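Local coordinates for resiniferatoxin-binding, phosphotriesterase-related protein (Rhodobacter sphaeroides 2.4.1, PDB 3K2G) that binds two zinc ions in a TIM-barrel fold of the phosphotriesterase family and probably hydrolyses phosphoester bonds, at residues L32-L37 with E260-G265; A133-A138 with A154-A159; Y248-A253 with H293-R298; G14-V19 with R350-S355. All blocks are in the same frame, centred on the assembly; numbering follows the deposited sequence.

How the contacts relate
The four contacts belong to one TIM barrel and lie in its loops, outer helices and N-terminal hairpin. Along the chain, contact 4 spans almost everything, joining strand 15-18 to the end of helix 337-352. Contacts 1, 2 and 3 all lie inside that loop. Contact 2 is nested within contact 1, while contacts 1 and 3 alternate. Contact 1 is at the zinc site near the middle of the barrel. Its centre is about 18 Å from those of contacts 3 and 4, and it touches both: Phe261 packs on Gln249, and Met33 on Val351 and Phe352. Contact 3 also meets contact 4, through Asp297 and Arg350. Contact 2 touches none of them, but Tyr136 binds the second zinc.

Contact 1: L32-L37 with E260-G265; sequences LMHEHL and EFDMIG. With ZN (zinc ion), chain I.
The imidazole of His34 stands almost perpendicular to the carboxylate of Glu260, with the two planes 88° apart. His34 ND1 donates a weak hydrogen bond to Glu260 OE1 at 2.8 Å. The N-H...O angle is only 125°, and the oxygen approaches the ring obliquely. Glu260 reaches across because CG is anti to its backbone N (chi1 -171°) and the chain stays extended beyond it. Its other oxygen, OE2, lies 3.3 Å from Met33 CB and is buried without a polar partner. Asp262 lies over the ring of His34. Its CG sits 4.3 Å above the plane of the His34 ring, over one face and toward the rim. Glu260 OE1 and Asp262 OD2 are 2.6 Å apart. Asp262 OD1 accepts from His238, a ligand of the second zinc. At the far side of its ring, His34 NE2 binds zinc at 2.2 Å. His36 NE2, a water, Glu177 and Asp304 complete that site. The contact joins the loop after strand 31-32 to the end of strand 258-261. Strand 299-301 packs on Met33 and Glu260, and helix 337-352 packs on Met33.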
loop_
_atom_site.group_PDB
_atom_site.type_symbol
_atom_site.label_atom_id
_atom_site.label_comp_id
_atom_site.label_asym_id
_atom_site.label_seq_id
_atom_site.Cartn_x
_atom_site.Cartn_y
_atom_site.Cartn_z
ATOM N N LEU B 32 22.726 -19.511 -15.603
ATOM C CA LEU B 32 22.827 -18.670 -14.420
ATOM C C LEU B 32 23.662 -17.486 -14.911
ATOM O O LEU B 32 24.852 -17.626 -15.207
ATOM C CB LEU B 32 23.549 -19.398 -13.274
ATOM C CG LEU B 32 22.789 -20.484 -12.510
ATOM C CD1 LEU B 32 23.721 -21.150 -11.493
ATOM C CD2 LEU B 32 21.600 -19.859 -11.796
HETATM N N MSE B 33 23.019 -16.326 -15.013
HETATM C CA MSE B 33 23.650 -15.108 -15.502
HETATM C C MSE B 33 24.684 -14.441 -14.605
HETATM O O MSE B 33 25.449 -13.592 -15.068
HETATM C CB MSE B 33 22.576 -14.067 -15.824
HETATM C CG MSE B 33 21.818 -14.314 -17.126
HETATM SE SE MSE B 33 22.903 -14.289 -18.681
HETATM C CE MSE B 33 23.755 -12.589 -18.379
ATOM N N HIS B 34 24.726 -14.810 -13.334
ATOM C CA HIS B 34 25.662 -14.139 -12.451
ATOM C C HIS B 34 26.129 -14.997 -11.284
ATOM O O HIS B 34 25.464 -15.076 -10.249
ATOM C CB HIS B 34 24.996 -12.852 -11.952
ATOM C CG HIS B 34 25.913 -11.931 -11.215
ATOM N ND1 HIS B 34 26.041 -10.601 -11.545
ATOM C CD2 HIS B 34 26.708 -12.133 -10.138
ATOM C CE1 HIS B 34 26.876 -10.019 -10.702
ATOM N NE2 HIS B 34 27.293 -10.926 -9.838
ATOM N N GLU B 35 27.287 -15.622 -11.456
ATOM C CA GLU B 35 27.860 -16.477 -10.418
ATOM C C GLU B 35 29.376 -16.337 -10.402
ATOM O O GLU B 35 29.995 -16.091 -11.439
ATOM C CB GLU B 35 27.537 -17.948 -10.687
ATOM C CG GLU B 35 26.072 -18.277 -10.886
ATOM C CD GLU B 35 25.233 -18.041 -9.640
ATOM O OE1 GLU B 35 25.774 -18.155 -8.519
ATOM O OE2 GLU B 35 24.024 -17.753 -9.787
ATOM N N HIS B 36 29.975 -16.486 -9.225
ATOM C CA HIS B 36 31.424 -16.427 -9.123
ATOM C C HIS B 36 31.851 -17.850 -8.811
ATOM O O HIS B 36 31.351 -18.455 -7.859
ATOM C CB HIS B 36 31.846 -15.479 -8.007
ATOM C CG HIS B 36 31.433 -14.064 -8.246
ATOM N ND1 HIS B 36 32.131 -13.217 -9.079
ATOM C CD2 HIS B 36 30.356 -13.367 -7.813
ATOM C CE1 HIS B 36 31.500 -12.059 -9.151
ATOM N NE2 HIS B 36 30.421 -12.126 -8.394
ATOM N N LEU B 37 32.756 -18.390 -9.625
ATOM C CA LEU B 37 33.227 -19.755 -9.434
ATOM C C LEU B 37 34.485 -19.792 -8.581
ATOM O O LEU B 37 34.752 -20.775 -7.893
ATOM C CB LEU B 37 33.469 -20.406 -10.794
ATOM C CG LEU B 37 32.198 -20.356 -11.649
ATOM C CD1 LEU B 37 32.418 -21.083 -12.962
ATOM C CD2 LEU B 37 31.046 -20.982 -10.878
ATOM N N GLU B 260 18.507 -7.641 -13.126
ATOM C CA GLU B 260 19.014 -8.903 -12.620
ATOM C C GLU B 260 18.795 -9.151 -11.135
ATOM O O GLU B 260 19.379 -8.482 -10.284
ATOM C CB GLU B 260 20.504 -9.020 -12.952
ATOM C CG GLU B 260 21.088 -10.390 -12.673
ATOM C CD GLU B 260 22.505 -10.527 -13.202
ATOM O OE1 GLU B 260 23.453 -10.028 -12.555
ATOM O OE2 GLU B 260 22.664 -11.124 -14.282
ATOM N N PHE B 261 17.928 -10.110 -10.832
ATOM C CA PHE B 261 17.666 -10.502 -9.453
ATOM C C PHE B 261 18.636 -11.656 -9.203
ATOM O O PHE B 261 18.263 -12.825 -9.186
ATOM C CB PHE B 261 16.208 -10.939 -9.302
ATOM C CG PHE B 261 15.240 -9.792 -9.381
ATOM C CD1 PHE B 261 14.869 -9.094 -8.235
ATOM C CD2 PHE B 261 14.744 -9.370 -10.610
ATOM C CE1 PHE B 261 14.023 -7.988 -8.313
ATOM C CE2 PHE B 261 13.901 -8.267 -10.700
ATOM C CZ PHE B 261 13.535 -7.575 -9.551
ATOM N N ASP B 262 19.902 -11.284 -9.043
ATOM C CA ASP B 262 20.995 -12.221 -8.822
ATOM C C ASP B 262 21.262 -12.553 -7.359
ATOM O O ASP B 262 22.301 -13.120 -7.043
ATOM C CB ASP B 262 22.280 -11.656 -9.438
ATOM C CG ASP B 262 22.446 -10.164 -9.181
ATOM O OD1 ASP B 262 22.282 -9.729 -8.019
ATOM O OD2 ASP B 262 22.746 -9.425 -10.144
HETATM N N MSE B 263 20.341 -12.208 -6.466
HETATM C CA MSE B 263 20.558 -12.486 -5.049
HETATM C C MSE B 263 19.584 -13.504 -4.475
HETATM O O MSE B 263 19.387 -13.583 -3.258
HETATM C CB MSE B 263 20.509 -11.181 -4.256
HETATM C CG MSE B 263 21.704 -10.285 -4.561
HETATM SE SE MSE B 263 21.533 -8.413 -4.122
HETATM C CE MSE B 263 21.174 -8.587 -2.212
ATOM N N ILE B 264 18.990 -14.293 -5.363
ATOM C CA ILE B 264 18.048 -15.326 -4.962
ATOM C C ILE B 264 18.690 -16.280 -3.969
ATOM O O ILE B 264 19.735 -16.871 -4.254
ATOM C CB ILE B 264 17.602 -16.172 -6.157
ATOM C CG1 ILE B 264 16.927 -15.282 -7.205
ATOM C CG2 ILE B 264 16.700 -17.303 -5.675
ATOM C CD1 ILE B 264 15.724 -14.533 -6.699
ATOM N N GLY B 265 18.056 -16.446 -2.817
ATOM C CA GLY B 265 18.588 -17.352 -1.817
ATOM C C GLY B 265 19.452 -16.665 -0.778
ATOM O O GLY B 265 19.677 -17.221 0.303
HETATM ZN ZN ZN I . 28.809 -10.686 -8.207
HETATM O O HOH W 1 28.547 -9.221 -6.929
#

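Contact 2: A133-A138 with A154-A159; sequences AGYYLA and ADEIVA. With DTV ((2S,3S)-1,4-dimercaptobutane-2,3-diol), chain K.
Tyr135 reaches from the loop 133-138 to the helix segment 154-159, where its hydroxyl meets Glu156. From CB, the side chain leaves with CG anti to its carbonyl carbon (chi1 -68°), and the ring extends toward the helix. CE2 is the first ring atom to come close, 3.2 Å from Glu156 OE1. CZ follows at nearly the same distance from that oxygen. At the tip, Tyr135 OH donates a hydrogen bond of 2.6 Å to Glu156 OE1, which uses its syn lone pair. The carboxylate oxygen lies at the edge of the ring, near its plane, and the two flat groups are turned 32° apart. One residue before the tyrosine, Gly134 CA packs 4.1 Å from Ile157 CD1. Ile157 also rests on strand 175-178 and helix 186-202. Next after Tyr135, Tyr136 enters the ligand pocket and binds the second zinc. Tyr136 OH is hydrogen-bonded to O3 of the bound dimercaptobutanediol at 2.7 Å, and Leu137 CD1 lies 3.8 Å from C1 of that ligand. The arrangement is that of a TIM-barrel beta-alpha unit: the loop after strand 128-131 carries metal- and ligand-binding residues, and the following helix, 150-162, packs on its outer side.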
loop_
_atom_site.group_PDB
_atom_site.type_symbol
_atom_site.label_atom_id
_atom_site.label_comp_id
_atom_site.label_asym_id
_atom_site.label_seq_id
_atom_site.Cartn_x
_atom_site.Cartn_y
_atom_site.Cartn_z
ATOM N N ALA B 133 34.799 -9.034 -17.714
ATOM C CA ALA B 133 35.975 -8.178 -17.762
ATOM C C ALA B 133 35.709 -6.784 -17.200
ATOM O O ALA B 133 34.582 -6.455 -16.830
ATOM C CB ALA B 133 36.466 -8.070 -19.197
ATOM N N GLY B 134 36.755 -5.967 -17.151
ATOM C CA GLY B 134 36.622 -4.618 -16.632
ATOM C C GLY B 134 37.051 -4.501 -15.181
ATOM O O GLY B 134 37.595 -5.445 -14.603
ATOM N N TYR B 135 36.797 -3.337 -14.592
ATOM C CA TYR B 135 37.157 -3.075 -13.207
ATOM C C TYR B 135 35.947 -3.037 -12.285
ATOM O O TYR B 135 34.844 -2.676 -12.695
ATOM C CB TYR B 135 37.935 -1.763 -13.124
ATOM C CG TYR B 135 39.292 -1.864 -13.789
ATOM C CD1 TYR B 135 40.366 -2.475 -13.136
ATOM C CD2 TYR B 135 39.487 -1.407 -15.091
ATOM C CE1 TYR B 135 41.602 -2.630 -13.765
ATOM C CE2 TYR B 135 40.715 -1.560 -15.729
ATOM C CZ TYR B 135 41.768 -2.173 -15.063
ATOM O OH TYR B 135 42.977 -2.333 -15.703
ATOM N N TYR B 136 36.176 -3.407 -11.029
ATOM C CA TYR B 136 35.131 -3.453 -10.021
ATOM C C TYR B 136 35.120 -2.181 -9.175
ATOM O O TYR B 136 35.562 -1.123 -9.626
ATOM C CB TYR B 136 35.357 -4.688 -9.146
ATOM C CG TYR B 136 34.140 -5.161 -8.398
ATOM C CD1 TYR B 136 32.892 -5.209 -9.021
ATOM C CD2 TYR B 136 34.242 -5.610 -7.082
ATOM C CE1 TYR B 136 31.776 -5.698 -8.352
ATOM C CE2 TYR B 136 33.133 -6.103 -6.408
ATOM C CZ TYR B 136 31.903 -6.147 -7.049
ATOM O OH TYR B 136 30.803 -6.666 -6.407
ATOM N N LEU B 137 34.612 -2.281 -7.951
ATOM C CA LEU B 137 34.540 -1.127 -7.066
ATOM C C LEU B 137 35.916 -0.525 -6.788
ATOM O O LEU B 137 36.935 -1.218 -6.819
ATOM C CB LEU B 137 33.849 -1.515 -5.753
ATOM C CG LEU B 137 32.392 -1.978 -5.896
ATOM C CD1 LEU B 137 31.875 -2.486 -4.557
ATOM C CD2 LEU B 137 31.533 -0.832 -6.404
ATOM N N ALA B 138 35.927 0.777 -6.519
ATOM C CA ALA B 138 37.149 1.525 -6.241
ATOM C C ALA B 138 38.162 0.809 -5.337
ATOM O O ALA B 138 39.286 0.522 -5.757
ATOM C CB ALA B 138 36.787 2.882 -5.641
ATOM N N ALA B 154 38.882 0.957 -22.077
ATOM C CA ALA B 154 38.112 0.403 -23.185
ATOM C C ALA B 154 39.051 -0.441 -24.043
ATOM O O ALA B 154 38.696 -1.539 -24.469
ATOM C CB ALA B 154 37.497 1.526 -24.014
ATOM N N ASP B 155 40.258 0.073 -24.284
ATOM C CA ASP B 155 41.240 -0.652 -25.084
ATOM C C ASP B 155 41.574 -2.012 -24.461
ATOM O O ASP B 155 41.704 -3.012 -25.169
ATOM C CB ASP B 155 42.532 0.168 -25.249
ATOM C CG ASP B 155 42.343 1.403 -26.118
ATOM O OD1 ASP B 155 41.406 1.421 -26.941
ATOM O OD2 ASP B 155 43.146 2.354 -25.990
ATOM N N GLU B 156 41.707 -2.058 -23.137
ATOM C CA GLU B 156 42.028 -3.318 -22.467
ATOM C C GLU B 156 40.925 -4.332 -22.696
ATOM O O GLU B 156 41.190 -5.503 -22.966
ATOM C CB GLU B 156 42.206 -3.120 -20.954
ATOM C CG GLU B 156 43.261 -2.093 -20.576
ATOM C CD GLU B 156 43.533 -2.039 -19.080
ATOM O OE1 GLU B 156 42.569 -2.119 -18.284
ATOM O OE2 GLU B 156 44.718 -1.904 -18.705
ATOM N N ILE B 157 39.684 -3.871 -22.574
ATOM C CA ILE B 157 38.522 -4.733 -22.751
ATOM C C ILE B 157 38.408 -5.240 -24.188
ATOM O O ILE B 157 38.085 -6.407 -24.425
ATOM C CB ILE B 157 37.226 -3.988 -22.341
ATOM C CG1 ILE B 157 37.252 -3.719 -20.833
ATOM C CG2 ILE B 157 35.998 -4.813 -22.714
ATOM C CD1 ILE B 157 36.118 -2.853 -20.326
ATOM N N VAL B 158 38.678 -4.362 -25.146
ATOM C CA VAL B 158 38.612 -4.742 -26.556
ATOM C C VAL B 158 39.646 -5.829 -26.856
ATOM O O VAL B 158 39.383 -6.757 -27.621
ATOM C CB VAL B 158 38.891 -3.529 -27.475
ATOM C CG1 VAL B 158 39.014 -3.983 -28.927
ATOM C CG2 VAL B 158 37.782 -2.507 -27.335
ATOM N N ALA B 159 40.822 -5.704 -26.251
ATOM C CA ALA B 159 41.895 -6.670 -26.457
ATOM C C ALA B 159 41.538 -8.058 -25.926
ATOM O O ALA B 159 41.938 -9.069 -26.499
ATOM C CB ALA B 159 43.181 -6.165 -25.799
HETATM S S1 DTV K . 29.853 -4.853 -2.174
HETATM C C1 DTV K . 30.801 -5.961 -3.327
HETATM C C2 DTV K . 31.483 -7.135 -2.623
HETATM O O2 DTV K . 30.475 -7.921 -2.005
HETATM C C3 DTV K . 32.258 -7.998 -3.635
HETATM O O3 DTV K . 31.361 -8.534 -4.579
HETATM C C4 DTV K . 32.990 -9.163 -2.968
HETATM S S4 DTV K . 34.579 -9.520 -3.762
#

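Contact 3: Y248-A253 with H293-R298; sequences YQATLA and HGYLDR
Two neighbouring outer parts of the TIM barrel meet here: helix 246-255 and the connection from helix 280-292 to strand 299-301. The connection begins with a Schellman motif with positive phi at Gly294, the first residue to leave helical angles. Tyr295 follows and lays its ring along helix 246-255. Its CG is anti to its own carbonyl carbon (chi1 -59°), which turns the ring toward the alanines. The methyl carbon of Ala253 touches the near end of the ring, with Ala253 CB 3.6 Å from Tyr295 CG. One turn earlier, the carbonyl oxygen Ala250 O lies 3.9 Å above the plane of the Tyr295 ring, offset toward the rim. Ala250 CB packs 4.1 Å from Tyr295 CE2. The Tyr295 hydroxyl is hydrogen-bonded to Gln254, just beyond the helix segment. Val247 and Thr251 of the second subunit pack on Ala250 and Tyr295, so the contact borders a subunit interface. Farther along, Arg298 follows a bent course and brings its CD to 4.0 Å from Ala253 O. Its NH2 is hydrogen-bonded to the carbonyl oxygens of Gly256 and Arg232, and its guanidinium makes a cation-pi contact with Phe258. Arg298 NE also forms a salt bridge with Asp297 OD1, 2.9 Å long, meeting that oxygen from 39° above the carboxylate plane.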
loop_
_atom_site.group_PDB
_atom_site.type_symbol
_atom_site.label_atom_id
_atom_site.label_comp_id
_atom_site.label_asym_id
_atom_site.label_seq_id
_atom_site.Cartn_x
_atom_site.Cartn_y
_atom_site.Cartn_z
ATOM N N TYR B 248 10.565 2.469 -9.690
ATOM C CA TYR B 248 11.990 2.478 -9.994
ATOM C C TYR B 248 12.341 1.297 -10.898
ATOM O O TYR B 248 12.894 1.477 -11.979
ATOM C CB TYR B 248 12.779 2.390 -8.687
ATOM C CG TYR B 248 14.279 2.219 -8.820
ATOM C CD1 TYR B 248 15.089 3.263 -9.270
ATOM C CD2 TYR B 248 14.898 1.039 -8.399
ATOM C CE1 TYR B 248 16.478 3.142 -9.285
ATOM C CE2 TYR B 248 16.290 0.908 -8.411
ATOM C CZ TYR B 248 17.072 1.964 -8.851
ATOM O OH TYR B 248 18.445 1.851 -8.834
ATOM N N GLN B 249 11.998 0.086 -10.468
ATOM C CA GLN B 249 12.324 -1.093 -11.262
ATOM C C GLN B 249 11.673 -1.122 -12.638
ATOM O O GLN B 249 12.335 -1.441 -13.627
ATOM C CB GLN B 249 11.969 -2.372 -10.499
ATOM C CG GLN B 249 12.687 -2.485 -9.156
ATOM C CD GLN B 249 12.729 -3.905 -8.614
ATOM O OE1 GLN B 249 11.761 -4.652 -8.729
ATOM N NE2 GLN B 249 13.858 -4.274 -7.998
ATOM N N ALA B 250 10.386 -0.793 -12.707
ATOM C CA ALA B 250 9.675 -0.810 -13.982
ATOM C C ALA B 250 10.207 0.234 -14.959
ATOM O O ALA B 250 10.332 -0.035 -16.155
ATOM C CB ALA B 250 8.166 -0.601 -13.751
ATOM N N THR B 251 10.529 1.423 -14.460
ATOM C CA THR B 251 11.025 2.472 -15.340
ATOM C C THR B 251 12.398 2.136 -15.910
ATOM O O THR B 251 12.759 2.589 -17.000
ATOM C CB THR B 251 11.065 3.834 -14.622
ATOM O OG1 THR B 251 11.797 3.717 -13.399
ATOM C CG2 THR B 251 9.645 4.310 -14.335
ATOM N N LEU B 252 13.163 1.335 -15.169
ATOM C CA LEU B 252 14.477 0.907 -15.623
ATOM C C LEU B 252 14.266 -0.122 -16.715
ATOM O O LEU B 252 14.957 -0.104 -17.734
ATOM C CB LEU B 252 15.264 0.276 -14.476
ATOM C CG LEU B 252 15.719 1.273 -13.411
ATOM C CD1 LEU B 252 16.183 0.511 -12.168
ATOM C CD2 LEU B 252 16.836 2.145 -13.978
ATOM N N ALA B 253 13.301 -1.013 -16.502
ATOM C CA ALA B 253 13.002 -2.046 -17.481
ATOM C C ALA B 253 12.520 -1.398 -18.775
ATOM O O ALA B 253 12.909 -1.815 -19.866
ATOM C CB ALA B 253 11.937 -2.995 -16.939
ATOM N N HIS B 293 3.372 -5.981 -15.683
ATOM C CA HIS B 293 3.490 -4.741 -16.426
ATOM C C HIS B 293 4.128 -4.907 -17.804
ATOM O O HIS B 293 4.383 -3.922 -18.492
ATOM C CB HIS B 293 4.254 -3.717 -15.596
ATOM C CG HIS B 293 3.561 -3.352 -14.320
ATOM N ND1 HIS B 293 2.289 -2.816 -14.292
ATOM C CD2 HIS B 293 3.956 -3.451 -13.030
ATOM C CE1 HIS B 293 1.933 -2.600 -13.038
ATOM N NE2 HIS B 293 2.927 -2.976 -12.253
ATOM N N GLY B 294 4.388 -6.152 -18.194
ATOM C CA GLY B 294 4.960 -6.422 -19.504
ATOM C C GLY B 294 6.474 -6.391 -19.629
ATOM O O GLY B 294 7.001 -6.209 -20.730
ATOM N N TYR B 295 7.186 -6.584 -18.523
ATOM C CA TYR B 295 8.643 -6.556 -18.566
ATOM C C TYR B 295 9.303 -7.897 -18.275
ATOM O O TYR B 295 10.455 -7.943 -17.848
ATOM C CB TYR B 295 9.161 -5.510 -17.587
ATOM C CG TYR B 295 8.637 -4.131 -17.889
ATOM C CD1 TYR B 295 9.009 -3.465 -19.053
ATOM C CD2 TYR B 295 7.731 -3.510 -17.034
ATOM C CE1 TYR B 295 8.484 -2.210 -19.360
ATOM C CE2 TYR B 295 7.203 -2.262 -17.331
ATOM C CZ TYR B 295 7.580 -1.620 -18.492
ATOM O OH TYR B 295 7.042 -0.391 -18.788
ATOM N N LEU B 296 8.584 -8.986 -18.525
ATOM C CA LEU B 296 9.120 -10.320 -18.274
ATOM C C LEU B 296 10.406 -10.617 -19.043
ATOM O O LEU B 296 11.305 -11.271 -18.515
ATOM C CB LEU B 296 8.079 -11.394 -18.614
ATOM C CG LEU B 296 8.523 -12.859 -18.478
ATOM C CD1 LEU B 296 8.897 -13.153 -17.032
ATOM C CD2 LEU B 296 7.397 -13.788 -18.942
ATOM N N ASP B 297 10.505 -10.142 -20.281
ATOM C CA ASP B 297 11.698 -10.431 -21.065
ATOM C C ASP B 297 12.939 -9.677 -20.625
ATOM O O ASP B 297 13.991 -9.804 -21.247
ATOM C CB ASP B 297 11.460 -10.180 -22.563
ATOM C CG ASP B 297 11.132 -8.733 -22.878
ATOM O OD1 ASP B 297 11.680 -7.814 -22.224
ATOM O OD2 ASP B 297 10.330 -8.514 -23.811
ATOM N N ARG B 298 12.820 -8.895 -19.557
ATOM C CA ARG B 298 13.953 -8.129 -19.054
ATOM C C ARG B 298 14.435 -8.669 -17.701
ATOM O O ARG B 298 15.398 -8.156 -17.121
ATOM C CB ARG B 298 13.553 -6.661 -18.901
ATOM C CG ARG B 298 14.451 -5.676 -19.646
ATOM C CD ARG B 298 14.054 -5.492 -21.103
ATOM N NE ARG B 298 14.286 -6.678 -21.919
ATOM C CZ ARG B 298 15.371 -6.885 -22.661
ATOM N NH1 ARG B 298 15.477 -7.999 -23.366
ATOM N NH2 ARG B 298 16.344 -5.978 -22.706
#

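Contact 4: G14-V19 with R350-S355; sequences GRIMTV and RVFDAS
A single water holds the backbones of Gly14, Arg15 and Phe352 together where segments from near the two ends of the chain meet. It accepts from Gly14 N at 2.8 Å. It also lies within hydrogen-bonding distance of Arg15 O and of Phe352 O, the latter at 2.7 Å. More acceptors surround it than it has protons. Beside this polar link, Ile16 and Phe352 cross at about a right angle. Ile16 CG2 sits over one face of the Phe352 ring in a CH-pi contact, 4.1 Å from the centroid and 20° off the normal. Val351 CG1 lies over the opposite face, so the ring is held between the two branched side chains. The other branch of Ile16 runs down to the base of the ring, with CD1 3.5 Å from Phe352 CB. Asp353 points its OD2 at Gly14 CA, 3.5 Å away, and that oxygen is hydrogen-bonded to Ser25. Asp353 OD1 accepts from Ser355 OG at 2.5 Å and from Ser355 N at 2.7 Å. The bond to the backbone N two residues on makes an Asx turn just after helix 337-352. The contact thus joins the N-terminal antiparallel hairpin of strands 15-18 and 21-24 to the last helix of the TIM barrel.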
loop_
_atom_site.group_PDB
_atom_site.type_symbol
_atom_site.label_atom_id
_atom_site.label_comp_id
_atom_site.label_asym_id
_atom_site.label_seq_id
_atom_site.Cartn_x
_atom_site.Cartn_y
_atom_site.Cartn_z
ATOM N N GLY B 14 24.837 -13.897 -33.225
ATOM C CA GLY B 14 24.087 -15.131 -33.097
ATOM C C GLY B 14 24.944 -16.171 -32.407
ATOM O O GLY B 14 24.564 -17.339 -32.299
ATOM N N ARG B 15 26.112 -15.742 -31.939
ATOM C CA ARG B 15 27.034 -16.629 -31.236
ATOM C C ARG B 15 27.382 -16.027 -29.872
ATOM O O ARG B 15 27.109 -14.856 -29.622
ATOM C CB ARG B 15 28.312 -16.821 -32.061
ATOM C CG ARG B 15 28.080 -17.429 -33.445
ATOM C CD ARG B 15 29.402 -17.644 -34.186
ATOM N NE ARG B 15 30.023 -16.388 -34.598
ATOM C CZ ARG B 15 29.655 -15.682 -35.667
ATOM N NH1 ARG B 15 28.665 -16.111 -36.441
ATOM N NH2 ARG B 15 30.276 -14.546 -35.963
ATOM N N ILE B 16 27.978 -16.835 -28.999
ATOM C CA ILE B 16 28.371 -16.382 -27.666
ATOM C C ILE B 16 29.772 -16.880 -27.351
ATOM O O ILE B 16 30.087 -18.050 -27.561
ATOM C CB ILE B 16 27.387 -16.891 -26.597
ATOM C CG1 ILE B 16 25.990 -16.344 -26.906
ATOM C CG2 ILE B 16 27.843 -16.450 -25.194
ATOM C CD1 ILE B 16 24.893 -16.917 -26.042
HETATM N N MSE B 17 30.617 -15.985 -26.856
HETATM C CA MSE B 17 31.991 -16.342 -26.540
HETATM C C MSE B 17 32.192 -16.934 -25.150
HETATM O O MSE B 17 32.065 -16.229 -24.154
HETATM C CB MSE B 17 32.892 -15.118 -26.677
HETATM C CG MSE B 17 34.375 -15.420 -26.454
HETATM SE SE MSE B 17 35.173 -16.603 -27.789
HETATM C CE MSE B 17 35.425 -15.256 -29.195
ATOM N N THR B 18 32.514 -18.221 -25.091
ATOM C CA THR B 18 32.772 -18.881 -23.813
ATOM C C THR B 18 34.287 -19.039 -23.691
ATOM O O THR B 18 35.020 -18.799 -24.656
ATOM C CB THR B 18 32.142 -20.285 -23.738
ATOM O OG1 THR B 18 32.859 -21.180 -24.594
ATOM C CG2 THR B 18 30.692 -20.243 -24.160
ATOM N N VAL B 19 34.755 -19.447 -22.515
ATOM C CA VAL B 19 36.185 -19.631 -22.286
ATOM C C VAL B 19 36.780 -20.699 -23.197
ATOM O O VAL B 19 37.997 -20.796 -23.338
ATOM C CB VAL B 19 36.472 -20.035 -20.833
ATOM C CG1 VAL B 19 36.075 -18.908 -19.897
ATOM C CG2 VAL B 19 35.720 -21.316 -20.499
ATOM N N ARG B 350 18.636 -13.708 -24.790
ATOM C CA ARG B 350 18.344 -12.339 -25.213
ATOM C C ARG B 350 19.477 -11.393 -24.826
ATOM O O ARG B 350 19.754 -10.424 -25.525
ATOM C CB ARG B 350 17.039 -11.836 -24.581
ATOM C CG ARG B 350 15.777 -12.452 -25.163
ATOM C CD ARG B 350 14.534 -11.834 -24.539
ATOM N NE ARG B 350 13.334 -12.119 -25.323
ATOM C CZ ARG B 350 12.340 -12.907 -24.924
ATOM N NH1 ARG B 350 12.394 -13.502 -23.739
ATOM N NH2 ARG B 350 11.285 -13.094 -25.713
ATOM N N VAL B 351 20.121 -11.660 -23.696
ATOM C CA VAL B 351 21.217 -10.808 -23.264
ATOM C C VAL B 351 22.337 -10.788 -24.303
ATOM O O VAL B 351 22.906 -9.736 -24.600
ATOM C CB VAL B 351 21.814 -11.293 -21.918
ATOM C CG1 VAL B 351 23.053 -10.467 -21.567
ATOM C CG2 VAL B 351 20.759 -11.183 -20.817
ATOM N N PHE B 352 22.625 -11.960 -24.859
ATOM C CA PHE B 352 23.700 -12.127 -25.827
ATOM C C PHE B 352 23.282 -12.078 -27.291
ATOM O O PHE B 352 24.134 -11.971 -28.170
ATOM C CB PHE B 352 24.387 -13.468 -25.585
ATOM C CG PHE B 352 25.040 -13.583 -24.243
ATOM C CD1 PHE B 352 26.323 -13.084 -24.040
ATOM C CD2 PHE B 352 24.390 -14.219 -23.188
ATOM C CE1 PHE B 352 26.954 -13.213 -22.807
ATOM C CE2 PHE B 352 25.011 -14.354 -21.945
ATOM C CZ PHE B 352 26.300 -13.852 -21.754
ATOM N N ASP B 353 21.984 -12.153 -27.551
ATOM C CA ASP B 353 21.497 -12.192 -28.925
ATOM C C ASP B 353 20.375 -11.205 -29.207
ATOM O O ASP B 353 19.242 -11.405 -28.771
ATOM C CB ASP B 353 21.010 -13.608 -29.226
ATOM C CG ASP B 353 20.852 -13.870 -30.703
ATOM O OD1 ASP B 353 20.373 -12.965 -31.418
ATOM O OD2 ASP B 353 21.198 -14.987 -31.141
ATOM N N ALA B 354 20.681 -10.150 -29.955
ATOM C CA ALA B 354 19.679 -9.146 -30.281
ATOM C C ALA B 354 18.615 -9.643 -31.263
ATOM O O ALA B 354 17.582 -9.000 -31.425
ATOM C CB ALA B 354 20.355 -7.898 -30.841
ATOM N N SER B 355 18.852 -10.780 -31.916
ATOM C CA SER B 355 17.877 -11.287 -32.883
ATOM C C SER B 355 16.686 -11.973 -32.229
ATOM O O SER B 355 15.702 -12.287 -32.898
ATOM C CB SER B 355 18.530 -12.269 -33.853
ATOM O OG SER B 355 18.739 -13.523 -33.233
HETATM O O HOH W 2 24.686 -13.321 -30.474
#